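Local coordinates for transcriptional protein SWT1 (Saccharomyces cerevisiae, PDB 4PQZ) that is an RNA endonuclease involved in transcription, probably as an activator, and is represented here by its C-terminal HEPN domain, at residues Phe51-His56 against Phe138-Phe143; Asp55-Lys60 against Val91-Glu96; Tyr85-Trp90 against Glu107-Pro112; Thr113-Lys118 against Leu125-Gln130. All blocks are in the same frame, centred on the assembly; numbering follows the deposited sequence.

Contact 1 (Phe51-His56 against Phe138-Phe143); sequences FFAIDH and FLFSKF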
# COMPACT_ATOMS: atom_id res chain seq x y z
N PHE A 51 -1.43 -4.68 2.81
CA PHE A 51 -1.30 -6.07 3.21
C PHE A 51 -2.41 -6.91 2.59
O PHE A 51 -2.14 -7.95 2.01
CB PHE A 51 -1.31 -6.22 4.74
CG PHE A 51 -0.13 -5.57 5.42
CD1 PHE A 51 0.97 -5.16 4.67
CD2 PHE A 51 -0.12 -5.37 6.79
CE1 PHE A 51 2.06 -4.56 5.28
CE2 PHE A 51 0.97 -4.77 7.41
CZ PHE A 51 2.06 -4.36 6.65
N PHE A 52 -3.65 -6.43 2.70
CA PHE A 52 -4.80 -7.06 2.05
C PHE A 52 -4.54 -7.30 0.57
O PHE A 52 -4.77 -8.40 0.07
CB PHE A 52 -6.08 -6.22 2.21
CG PHE A 52 -7.23 -6.67 1.32
CD1 PHE A 52 -8.01 -7.78 1.67
CD2 PHE A 52 -7.51 -6.01 0.13
CE1 PHE A 52 -9.06 -8.21 0.85
CE2 PHE A 52 -8.56 -6.43 -0.69
CZ PHE A 52 -9.34 -7.53 -0.33
N ALA A 53 -4.06 -6.25 -0.11
CA ALA A 53 -3.85 -6.29 -1.56
C ALA A 53 -2.76 -7.29 -1.96
O ALA A 53 -2.91 -8.02 -2.95
CB ALA A 53 -3.52 -4.91 -2.09
N ILE A 54 -1.68 -7.32 -1.20
CA ILE A 54 -0.61 -8.26 -1.46
C ILE A 54 -1.03 -9.70 -1.15
O ILE A 54 -0.82 -10.60 -1.97
CB ILE A 54 0.68 -7.86 -0.73
CG1 ILE A 54 1.26 -6.60 -1.39
CG2 ILE A 54 1.68 -8.99 -0.76
CD1 ILE A 54 2.55 -6.18 -0.83
N ASP A 55 -1.65 -9.90 0.01
CA ASP A 55 -2.22 -11.20 0.41
C ASP A 55 -3.14 -11.78 -0.66
O ASP A 55 -3.01 -12.93 -1.05
CB ASP A 55 -3.00 -11.06 1.73
CG ASP A 55 -3.51 -12.42 2.28
OD1 ASP A 55 -2.76 -13.12 2.99
OD2 ASP A 55 -4.68 -12.78 2.01
N HIS A 56 -4.07 -10.96 -1.13
CA HIS A 56 -5.13 -11.40 -2.04
C HIS A 56 -4.58 -11.79 -3.41
O HIS A 56 -5.01 -12.77 -4.02
CB HIS A 56 -6.20 -10.29 -2.18
CG HIS A 56 -7.54 -10.80 -2.58
ND1 HIS A 56 -8.00 -10.76 -3.89
CD2 HIS A 56 -8.52 -11.38 -1.86
CE1 HIS A 56 -9.21 -11.28 -3.94
NE2 HIS A 56 -9.55 -11.67 -2.72
N PHE A 138 -3.15 0.56 -8.58
CA PHE A 138 -2.57 -0.49 -9.41
C PHE A 138 -2.68 -1.87 -8.75
O PHE A 138 -2.99 -2.85 -9.42
CB PHE A 138 -1.11 -0.17 -9.77
CG PHE A 138 -0.96 1.12 -10.55
CD1 PHE A 138 -1.47 1.21 -11.84
CD2 PHE A 138 -0.34 2.24 -9.99
CE1 PHE A 138 -1.37 2.40 -12.57
CE2 PHE A 138 -0.23 3.43 -10.71
CZ PHE A 138 -0.74 3.51 -12.00
N LEU A 139 -2.46 -1.92 -7.44
CA LEU A 139 -2.57 -3.17 -6.69
C LEU A 139 -4.01 -3.68 -6.59
O LEU A 139 -4.22 -4.86 -6.29
CB LEU A 139 -1.97 -3.04 -5.28
CG LEU A 139 -0.48 -2.72 -5.10
CD1 LEU A 139 -0.19 -2.53 -3.61
CD2 LEU A 139 0.41 -3.80 -5.68
N PHE A 140 -4.99 -2.81 -6.85
CA PHE A 140 -6.41 -3.22 -6.86
C PHE A 140 -6.93 -3.46 -8.28
O PHE A 140 -8.08 -3.86 -8.47
CB PHE A 140 -7.31 -2.17 -6.17
CG PHE A 140 -7.48 -2.38 -4.68
CD1 PHE A 140 -6.38 -2.40 -3.84
CD2 PHE A 140 -8.74 -2.56 -4.14
CE1 PHE A 140 -6.54 -2.59 -2.48
CE2 PHE A 140 -8.91 -2.76 -2.77
CZ PHE A 140 -7.79 -2.76 -1.94
N SER A 141 -6.07 -3.23 -9.28
CA SER A 141 -6.52 -3.11 -10.67
C SER A 141 -7.20 -4.36 -11.26
O SER A 141 -7.87 -4.28 -12.30
CB SER A 141 -5.37 -2.65 -11.58
OG SER A 141 -4.42 -3.69 -11.78
N LYS A 142 -7.04 -5.50 -10.60
CA LYS A 142 -7.71 -6.71 -11.07
C LYS A 142 -8.65 -7.26 -10.02
O LYS A 142 -9.15 -8.37 -10.15
CB LYS A 142 -6.69 -7.78 -11.48
CG LYS A 142 -5.76 -7.33 -12.61
CD LYS A 142 -4.96 -8.51 -13.12
CE LYS A 142 -5.02 -8.61 -14.64
NZ LYS A 142 -4.58 -9.97 -15.08
N PHE A 143 -8.90 -6.47 -8.98
CA PHE A 143 -9.85 -6.87 -7.95
C PHE A 143 -11.29 -6.67 -8.46
O PHE A 143 -11.52 -6.20 -9.58
CB PHE A 143 -9.62 -6.10 -6.64
CG PHE A 143 -8.36 -6.50 -5.92
CD1 PHE A 143 -7.49 -7.46 -6.43
CD2 PHE A 143 -8.04 -5.90 -4.70
CE1 PHE A 143 -6.31 -7.82 -5.75
CE2 PHE A 143 -6.86 -6.26 -4.00
CZ PHE A 143 -5.99 -7.22 -4.54

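Contact 2 (Asp55-Lys60 against Val91-Glu96); sequences DHTLRK and VSVFSE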
# COMPACT_ATOMS: atom_id res chain seq x y z
N ASP A 55 -1.65 -9.90 0.01
CA ASP A 55 -2.22 -11.20 0.41
C ASP A 55 -3.14 -11.78 -0.66
O ASP A 55 -3.01 -12.93 -1.05
CB ASP A 55 -3.00 -11.06 1.73
CG ASP A 55 -3.51 -12.42 2.28
OD1 ASP A 55 -2.76 -13.12 2.99
OD2 ASP A 55 -4.68 -12.78 2.01
N HIS A 56 -4.07 -10.96 -1.13
CA HIS A 56 -5.13 -11.40 -2.04
C HIS A 56 -4.58 -11.79 -3.41
O HIS A 56 -5.01 -12.77 -4.02
CB HIS A 56 -6.20 -10.29 -2.18
CG HIS A 56 -7.54 -10.80 -2.58
ND1 HIS A 56 -8.00 -10.76 -3.89
CD2 HIS A 56 -8.52 -11.38 -1.86
CE1 HIS A 56 -9.21 -11.28 -3.94
NE2 HIS A 56 -9.55 -11.67 -2.72
N THR A 57 -3.64 -11.00 -3.88
CA THR A 57 -3.02 -11.23 -5.18
C THR A 57 -2.13 -12.50 -5.15
O THR A 57 -2.16 -13.32 -6.07
CB THR A 57 -2.26 -9.96 -5.62
OG1 THR A 57 -3.18 -9.03 -6.23
CG2 THR A 57 -1.10 -10.27 -6.59
N LEU A 58 -1.37 -12.68 -4.07
CA LEU A 58 -0.48 -13.83 -3.93
C LEU A 58 -1.25 -15.14 -3.79
O LEU A 58 -0.92 -16.14 -4.43
CB LEU A 58 0.48 -13.65 -2.76
CG LEU A 58 1.86 -13.05 -3.05
CD1 LEU A 58 2.36 -13.48 -4.38
CD2 LEU A 58 1.78 -11.63 -3.15
N ARG A 59 -2.27 -15.12 -2.93
CA ARG A 59 -3.14 -16.27 -2.74
C ARG A 59 -3.88 -16.66 -4.02
O ARG A 59 -4.13 -17.84 -4.26
CB ARG A 59 -4.12 -15.99 -1.61
CG ARG A 59 -3.50 -16.04 -0.22
CD ARG A 59 -4.59 -15.88 0.83
NE ARG A 59 -4.08 -15.90 2.20
CZ ARG A 59 -3.91 -17.01 2.92
NH1 ARG A 59 -4.18 -18.20 2.39
NH2 ARG A 59 -3.44 -16.93 4.17
N LYS A 60 -4.22 -15.68 -4.84
CA LYS A 60 -4.89 -15.95 -6.11
C LYS A 60 -3.94 -16.52 -7.18
O LYS A 60 -4.31 -17.45 -7.92
CB LYS A 60 -5.62 -14.71 -6.64
CG LYS A 60 -6.39 -14.97 -7.94
CD LYS A 60 -7.53 -13.98 -8.15
CE LYS A 60 -8.37 -14.37 -9.35
NZ LYS A 60 -8.69 -15.83 -9.35
N VAL A 91 8.25 -9.85 -11.54
CA VAL A 91 8.16 -10.45 -12.86
C VAL A 91 6.97 -11.40 -12.98
O VAL A 91 6.27 -11.41 -14.00
CB VAL A 91 9.49 -11.16 -13.21
CG1 VAL A 91 9.36 -11.98 -14.49
CG2 VAL A 91 10.64 -10.13 -13.29
N SER A 92 6.72 -12.19 -11.93
CA SER A 92 5.67 -13.20 -11.94
C SER A 92 4.26 -12.63 -11.77
O SER A 92 3.31 -13.06 -12.44
CB SER A 92 5.90 -14.23 -10.82
OG SER A 92 7.06 -15.02 -11.08
N VAL A 93 4.12 -11.69 -10.83
CA VAL A 93 2.78 -11.25 -10.44
C VAL A 93 2.54 -9.73 -10.51
O VAL A 93 1.52 -9.30 -11.04
CB VAL A 93 2.41 -11.77 -9.04
CG1 VAL A 93 0.92 -11.71 -8.86
CG2 VAL A 93 2.89 -13.21 -8.83
N PHE A 94 3.46 -8.93 -9.98
CA PHE A 94 3.17 -7.53 -9.71
C PHE A 94 3.40 -6.53 -10.85
O PHE A 94 2.72 -5.53 -10.92
CB PHE A 94 3.85 -7.07 -8.42
CG PHE A 94 3.21 -7.62 -7.20
CD1 PHE A 94 2.04 -7.05 -6.71
CD2 PHE A 94 3.76 -8.71 -6.55
CE1 PHE A 94 1.41 -7.58 -5.57
CE2 PHE A 94 3.16 -9.24 -5.42
CZ PHE A 94 1.99 -8.67 -4.92
N SER A 95 4.36 -6.79 -11.74
CA SER A 95 4.61 -5.86 -12.83
C SER A 95 3.42 -5.77 -13.76
O SER A 95 3.19 -4.75 -14.40
CB SER A 95 5.85 -6.25 -13.63
OG SER A 95 5.59 -7.37 -14.44
N GLU A 96 2.68 -6.87 -13.87
CA GLU A 96 1.47 -6.87 -14.69
C GLU A 96 0.47 -5.86 -14.17
O GLU A 96 -0.19 -5.17 -14.95
CB GLU A 96 0.83 -8.25 -14.69
CG GLU A 96 -0.38 -8.33 -15.57
CD GLU A 96 -1.30 -9.49 -15.23
OE1 GLU A 96 -1.05 -10.20 -14.23
OE2 GLU A 96 -2.28 -9.67 -15.98

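Contact 3 (Tyr85-Trp90 against Glu107-Pro112); sequences YIYLFW and EWKSLP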
# COMPACT_ATOMS: atom_id res chain seq x y z
N TYR A 85 7.99 -8.13 -0.91
CA TYR A 85 7.09 -8.99 -1.69
C TYR A 85 6.77 -8.51 -3.11
O TYR A 85 6.74 -9.31 -4.05
CB TYR A 85 5.80 -9.28 -0.92
CG TYR A 85 5.96 -10.40 0.08
CD1 TYR A 85 6.60 -11.59 -0.28
CD2 TYR A 85 5.53 -10.25 1.38
CE1 TYR A 85 6.78 -12.60 0.64
CE2 TYR A 85 5.69 -11.25 2.30
CZ TYR A 85 6.31 -12.42 1.93
OH TYR A 85 6.45 -13.40 2.87
N ILE A 86 6.54 -7.20 -3.27
CA ILE A 86 6.30 -6.65 -4.60
C ILE A 86 7.54 -6.80 -5.46
O ILE A 86 7.45 -7.20 -6.63
CB ILE A 86 5.88 -5.15 -4.56
CG1 ILE A 86 4.52 -5.01 -3.89
CG2 ILE A 86 5.85 -4.57 -5.96
CD1 ILE A 86 4.12 -3.56 -3.65
N TYR A 87 8.69 -6.48 -4.87
CA TYR A 87 10.02 -6.76 -5.46
C TYR A 87 10.27 -8.23 -5.87
O TYR A 87 10.64 -8.53 -7.01
CB TYR A 87 11.13 -6.33 -4.49
CG TYR A 87 12.49 -6.30 -5.13
CD1 TYR A 87 12.92 -5.17 -5.84
CD2 TYR A 87 13.35 -7.40 -5.05
CE1 TYR A 87 14.19 -5.14 -6.44
CE2 TYR A 87 14.62 -7.37 -5.64
CZ TYR A 87 15.03 -6.24 -6.34
OH TYR A 87 16.27 -6.21 -6.93
N LEU A 88 10.08 -9.16 -4.93
CA LEU A 88 10.39 -10.59 -5.20
C LEU A 88 9.48 -11.20 -6.24
O LEU A 88 9.90 -12.08 -6.99
CB LEU A 88 10.27 -11.43 -3.92
CG LEU A 88 11.39 -11.28 -2.91
CD1 LEU A 88 11.07 -12.16 -1.71
CD2 LEU A 88 12.73 -11.67 -3.53
N PHE A 89 8.23 -10.74 -6.28
CA PHE A 89 7.23 -11.31 -7.17
C PHE A 89 6.90 -10.40 -8.33
O PHE A 89 5.84 -10.54 -8.95
CB PHE A 89 5.96 -11.70 -6.37
CG PHE A 89 6.17 -12.88 -5.46
CD1 PHE A 89 6.09 -14.18 -5.96
CD2 PHE A 89 6.48 -12.69 -4.12
CE1 PHE A 89 6.30 -15.28 -5.13
CE2 PHE A 89 6.70 -13.80 -3.28
CZ PHE A 89 6.61 -15.09 -3.80
N TRP A 90 7.81 -9.49 -8.65
CA TRP A 90 7.58 -8.47 -9.68
C TRP A 90 7.30 -9.07 -11.06
O TRP A 90 6.25 -8.82 -11.67
CB TRP A 90 8.76 -7.49 -9.76
CG TRP A 90 8.56 -6.36 -10.77
CD1 TRP A 90 9.12 -6.27 -12.03
CD2 TRP A 90 7.76 -5.19 -10.60
NE1 TRP A 90 8.71 -5.11 -12.64
CE2 TRP A 90 7.88 -4.42 -11.79
CE3 TRP A 90 6.95 -4.71 -9.57
CZ2 TRP A 90 7.21 -3.21 -11.97
CZ3 TRP A 90 6.31 -3.50 -9.74
CH2 TRP A 90 6.43 -2.77 -10.93
N GLU A 107 12.12 0.33 -7.93
CA GLU A 107 11.44 1.20 -6.97
C GLU A 107 11.15 0.48 -5.62
O GLU A 107 11.05 1.13 -4.56
CB GLU A 107 10.14 1.73 -7.59
CG GLU A 107 9.81 3.22 -7.31
CD GLU A 107 9.14 3.42 -5.96
OE1 GLU A 107 8.60 2.43 -5.43
OE2 GLU A 107 9.16 4.56 -5.44
N TRP A 108 11.01 -0.84 -5.67
CA TRP A 108 10.63 -1.63 -4.49
C TRP A 108 11.80 -2.28 -3.77
O TRP A 108 11.63 -2.93 -2.74
CB TRP A 108 9.60 -2.68 -4.87
CG TRP A 108 8.45 -2.06 -5.59
CD1 TRP A 108 8.19 -2.11 -6.92
CD2 TRP A 108 7.43 -1.25 -5.01
NE1 TRP A 108 7.06 -1.42 -7.21
CE2 TRP A 108 6.57 -0.87 -6.06
CE3 TRP A 108 7.13 -0.82 -3.70
CZ2 TRP A 108 5.44 -0.08 -5.85
CZ3 TRP A 108 6.00 -0.03 -3.50
CH2 TRP A 108 5.18 0.34 -4.56
N LYS A 109 13.00 -2.09 -4.30
CA LYS A 109 14.20 -2.63 -3.69
C LYS A 109 14.45 -2.02 -2.31
O LYS A 109 14.76 -2.72 -1.35
CB LYS A 109 15.39 -2.39 -4.63
CG LYS A 109 16.63 -3.25 -4.36
CD LYS A 109 17.48 -3.35 -5.63
CE LYS A 109 18.96 -3.38 -5.30
NZ LYS A 109 19.23 -4.22 -4.11
N SER A 110 14.30 -0.70 -2.22
CA SER A 110 14.46 0.02 -0.96
C SER A 110 13.69 1.33 -1.05
O SER A 110 14.15 2.30 -1.66
CB SER A 110 15.94 0.29 -0.64
OG SER A 110 16.12 0.73 0.71
N LEU A 111 12.51 1.34 -0.45
CA LEU A 111 11.68 2.53 -0.39
C LEU A 111 12.34 3.58 0.49
O LEU A 111 12.99 3.24 1.48
CB LEU A 111 10.31 2.20 0.20
CG LEU A 111 9.24 1.48 -0.62
CD1 LEU A 111 8.01 1.27 0.26
CD2 LEU A 111 8.90 2.30 -1.86
N PRO A 112 12.16 4.86 0.13
CA PRO A 112 12.56 5.94 1.03
C PRO A 112 11.80 5.83 2.34
O PRO A 112 10.65 5.41 2.33
CB PRO A 112 12.12 7.20 0.27
CG PRO A 112 12.17 6.80 -1.18
CD PRO A 112 11.67 5.36 -1.16

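Contact 4 (Thr113-Lys118 against Leu125-Gln130); sequences TVLKSK and LRTFEQ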
# COMPACT_ATOMS: atom_id res chain seq x y z
N THR A 113 12.43 6.20 3.45
CA THR A 113 11.82 6.10 4.77
C THR A 113 10.48 6.86 4.91
O THR A 113 9.62 6.46 5.70
CB THR A 113 12.80 6.53 5.90
OG1 THR A 113 13.28 7.85 5.64
CG2 THR A 113 13.99 5.57 5.96
N VAL A 114 10.30 7.93 4.15
CA VAL A 114 9.05 8.70 4.19
C VAL A 114 7.84 7.83 3.79
O VAL A 114 6.72 8.04 4.26
CB VAL A 114 9.09 9.98 3.31
CG1 VAL A 114 9.21 9.63 1.83
CG2 VAL A 114 7.85 10.84 3.56
N LEU A 115 8.11 6.85 2.94
CA LEU A 115 7.10 5.94 2.43
C LEU A 115 6.96 4.68 3.30
O LEU A 115 5.98 3.95 3.17
CB LEU A 115 7.43 5.57 0.98
CG LEU A 115 7.47 6.76 0.02
CD1 LEU A 115 7.86 6.35 -1.41
CD2 LEU A 115 6.14 7.52 0.04
N LYS A 116 7.93 4.45 4.19
CA LYS A 116 7.99 3.20 4.98
C LYS A 116 7.56 3.33 6.43
O LYS A 116 7.49 2.33 7.15
CB LYS A 116 9.40 2.61 4.97
CG LYS A 116 9.84 2.10 3.63
CD LYS A 116 11.10 1.23 3.73
CE LYS A 116 12.29 1.99 4.28
NZ LYS A 116 13.57 1.58 3.61
N SER A 117 7.28 4.56 6.88
CA SER A 117 7.04 4.80 8.30
C SER A 117 5.97 5.85 8.56
O SER A 117 5.48 6.50 7.63
CB SER A 117 8.35 5.15 9.03
OG SER A 117 9.10 6.14 8.34
N LYS A 118 5.61 6.00 9.83
CA LYS A 118 4.56 6.94 10.24
C LYS A 118 5.01 8.38 10.04
O LYS A 118 6.05 8.79 10.56
CB LYS A 118 4.17 6.72 11.70
CG LYS A 118 2.85 7.39 12.07
CD LYS A 118 2.55 7.30 13.57
CE LYS A 118 2.88 8.62 14.26
NZ LYS A 118 1.88 8.94 15.34
N LEU A 125 3.09 13.41 5.52
CA LEU A 125 1.78 12.74 5.52
C LEU A 125 1.10 12.82 4.16
O LEU A 125 0.49 11.85 3.71
CB LEU A 125 0.88 13.31 6.61
CG LEU A 125 -0.50 12.66 6.78
CD1 LEU A 125 -0.40 11.14 6.91
CD2 LEU A 125 -1.26 13.26 7.97
N ARG A 126 1.22 13.96 3.49
CA ARG A 126 0.68 14.11 2.14
C ARG A 126 1.49 13.28 1.16
O ARG A 126 0.93 12.62 0.28
CB ARG A 126 0.66 15.58 1.71
CG ARG A 126 -0.19 16.45 2.62
CD ARG A 126 -0.46 17.80 2.01
NE ARG A 126 -1.76 18.31 2.44
CZ ARG A 126 -2.91 18.04 1.81
NH1 ARG A 126 -2.92 17.27 0.72
NH2 ARG A 126 -4.05 18.54 2.26
N THR A 127 2.81 13.33 1.31
CA THR A 127 3.71 12.54 0.47
C THR A 127 3.43 11.05 0.61
O THR A 127 3.38 10.32 -0.37
CB THR A 127 5.20 12.84 0.79
OG1 THR A 127 5.50 14.19 0.40
CG2 THR A 127 6.13 11.89 0.04
N PHE A 128 3.22 10.62 1.86
CA PHE A 128 2.91 9.23 2.17
C PHE A 128 1.60 8.82 1.53
O PHE A 128 1.56 7.87 0.74
CB PHE A 128 2.84 9.04 3.70
CG PHE A 128 2.56 7.62 4.12
CD1 PHE A 128 3.58 6.68 4.21
CD2 PHE A 128 1.25 7.21 4.41
CE1 PHE A 128 3.32 5.36 4.59
CE2 PHE A 128 0.98 5.90 4.78
CZ PHE A 128 2.02 4.97 4.88
N GLU A 129 0.53 9.53 1.88
CA GLU A 129 -0.80 9.23 1.38
C GLU A 129 -0.90 9.30 -0.13
O GLU A 129 -1.50 8.42 -0.74
CB GLU A 129 -1.85 10.13 2.04
CG GLU A 129 -3.30 9.71 1.78
CD GLU A 129 -3.83 10.17 0.42
OE1 GLU A 129 -4.77 9.53 -0.10
OE2 GLU A 129 -3.32 11.18 -0.13
N GLN A 130 -0.32 10.33 -0.76
CA GLN A 130 -0.37 10.44 -2.22
C GLN A 130 0.32 9.28 -2.94
O GLN A 130 -0.15 8.81 -3.97
CB GLN A 130 0.18 11.77 -2.75
CG GLN A 130 -0.73 13.00 -2.47
CD GLN A 130 -2.03 13.02 -3.28
OE1 GLN A 130 -2.04 13.50 -4.42
NE2 GLN A 130 -3.12 12.53 -2.69

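Contact 1 (Phe51-His56 against Phe138-Phe143)
Phe52 and His56, one turn apart on helix 35-62, form an aromatic cluster with Phe140 and Phe143. The cluster sits where helix 122-139 of this HEPN domain gives way to a type I beta turn, Phe140 to Phe143. That turn brings the Phe143 ring back against helix 35-62. The tight part centres on Ala53. Its small side chain leaves the backbones close, with CA of Ala53 6.1 Å from CA of Leu139. Ala53 CB touches Phe140 CE1 at 3.8 Å and Leu139 CB at 4.0 Å, and all three residues are buried. The outer side is more open to solvent: Phe52, His56 and Phe143 are partly exposed. With CG of Phe52 anti to the backbone N (chi1 168°), its CE2 passes 3.7 Å from Phe143 CE2, the two rings meeting obliquely. His56 makes a T-shaped pair, its edge toward one face of Phe143 and the centroids 5.0 Å apart. Leu139 O and Phe140 CA lie over the opposite face. Glu147 of helix 145-163 touches Phe52 and His56. Replacing Phe143 with alanine is likely to open a gap beside Ala53 and leave the His56 edge without its aromatic face. Phe143 CZ ends 3.6 Å from Ala53 O, which lies near the ring plane.

Contact 2 (Asp55-Lys60 against Val91-Glu96)
Thr57 and Leu58 of helix 35-62 meet Val93 and Phe94 of helix 90-97. The two short helical segments run at 134° to each other, with axes 10.6 Å apart at closest approach. Residues 91-94 form a wider pi-type turn. The Phe94 ring reaches Thr57 and Leu58 together. From CB, its CG lies anti to the carbonyl carbon (chi1 -73°), and the ring extends toward helix 35-62. On one branch CD1 rests on Leu139 CD2, and CE1 lies 3.8 Å from Thr57 CG2. On the other branch CD2 packs on Ile86 CA, and CE2 lies near Tyr85 O and 3.6 Å from Leu58 CD2. At the tip, CZ meets that same Leu58 CD2 at 3.5 Å, close to the ring plane. A serine in place of Phe94 is likely to leave a hole between the helices and Leu58 CD2 without its partner. Beside the ring, Thr57 CG2 and Val93 CG1 are only 3.4 Å apart, tighter than usual for two carbons. The Asp55-Arg59 salt bridge lies within helix 35-62, and neither residue touches segment 91-96. No hydrogen bond crosses between the segments, so their direct contact rests on the fit of methyls and a ring.

Contact 3 (Tyr85-Trp90 against Glu107-Pro112)
Ile86 and Trp108 make the central contact, a CH-pi interaction. Ile86 CG2 stands 3.5 Å from the centroid of the five-membered ring of Trp108, only 7° off the ring normal. This branch is anti to the backbone N of Ile86, while the CG1 branch carries CD1 toward the six-membered ring, 4.0 Å from Trp108 CZ3. The opposite face of the indole is met by Glu107 OE1.

Aromatic contact comes next. Trp90 CZ3 approaches Trp108 NE1 at 3.4 Å. The two indole planes are inclined at 40°, so the pair is oblique and not a stack. Trp90 itself also meets the ring of Phe98.

A third kind is aliphatic chain against aromatic ring. Tyr87 and Lys109 run side by side and point the same way. With CG of Tyr87 anti to the backbone N (chi1 -167°), its ring lies beside the Lys109 chain. Tyr87 CE1 meets Lys109 CB at 3.5 Å, and Tyr87 OH lies 3.4 Å from Lys109 CD. Nearer the backbone, Tyr87 CD1 lies 3.4 Å from Lys109 N. Tyr87 has a cation-pi partner in Lys105.

Hydrogen bonding between the segments is absent. Trp108 O is bonded instead to Ser83 OG of helix 79-88. The indole also touches Trp132 and Val135 of helix 122-139. The buried Trp108 indole thus lies between helix 79-88 and helix 122-139, pinning its loop to the helical core of this HEPN-like domain.

Contact 4 (Thr113-Lys118 against Leu125-Gln130)
Phe128 of helix 122-139 turns the edge of its ring to the backbone carbonyls of the short, weakly bonded helical turn 113-116. Its CD1 lies 3.4 Å from Val114 O and its CE1 3.3 Å from Leu115 O, both oxygens near the ring plane. Ser117 O is more distant, 3.9 Å from Phe128 CE1. The ring reaches them because CG is anti to the backbone N (chi1 -179°). Beside it the contact is apolar and lighter. Val114 CG2 meets Thr127 CG2 at 4.1 Å, and Leu115 CD2 rests near Thr127 O. The hydroxyl of Thr127 takes no part, being bonded to Asn123 O. In the next shell, bonds within 113-118 hold the turn. Thr113 O accepts two bonds, from Lys116 N and from Ser117 OG at 2.7 Å, which arrive from opposite faces of its plane. Trp132 NE1 bonds to Leu115 O and so ties the same carbonyl to helix 122-139. Farther out, Val46 of helix 35-62 and Pro119 touch the Phe128 ring. The C-H edge of a phenyl ring carries slight positive charge. It is therefore probably drawn weakly to the carbonyl oxygens, without any conventional hydrogen bond between the segments.

Contacts 1 and 2 start from the same part of helix 35-62 and share Asp55 and His56. Contact 2 is the buried one; the other three are partly buried. Packing of Leu139 on Phe94 joins contacts 1 and 2. Contacts 2 and 3 are continuous through Phe94, whose backbone N probably bonds Phe89 O. Contact 4 uses helix 122-139 as contact 1 does, but on the opposite side of the chain's centre, about 19 Å away between centres. The chemistry shifts with place: rings in contact 1, methyls and a ring in contact 2, an indole face under a methyl, with an oblique ring pair, in contact 3, and carbonyls at a ring edge in contact 4.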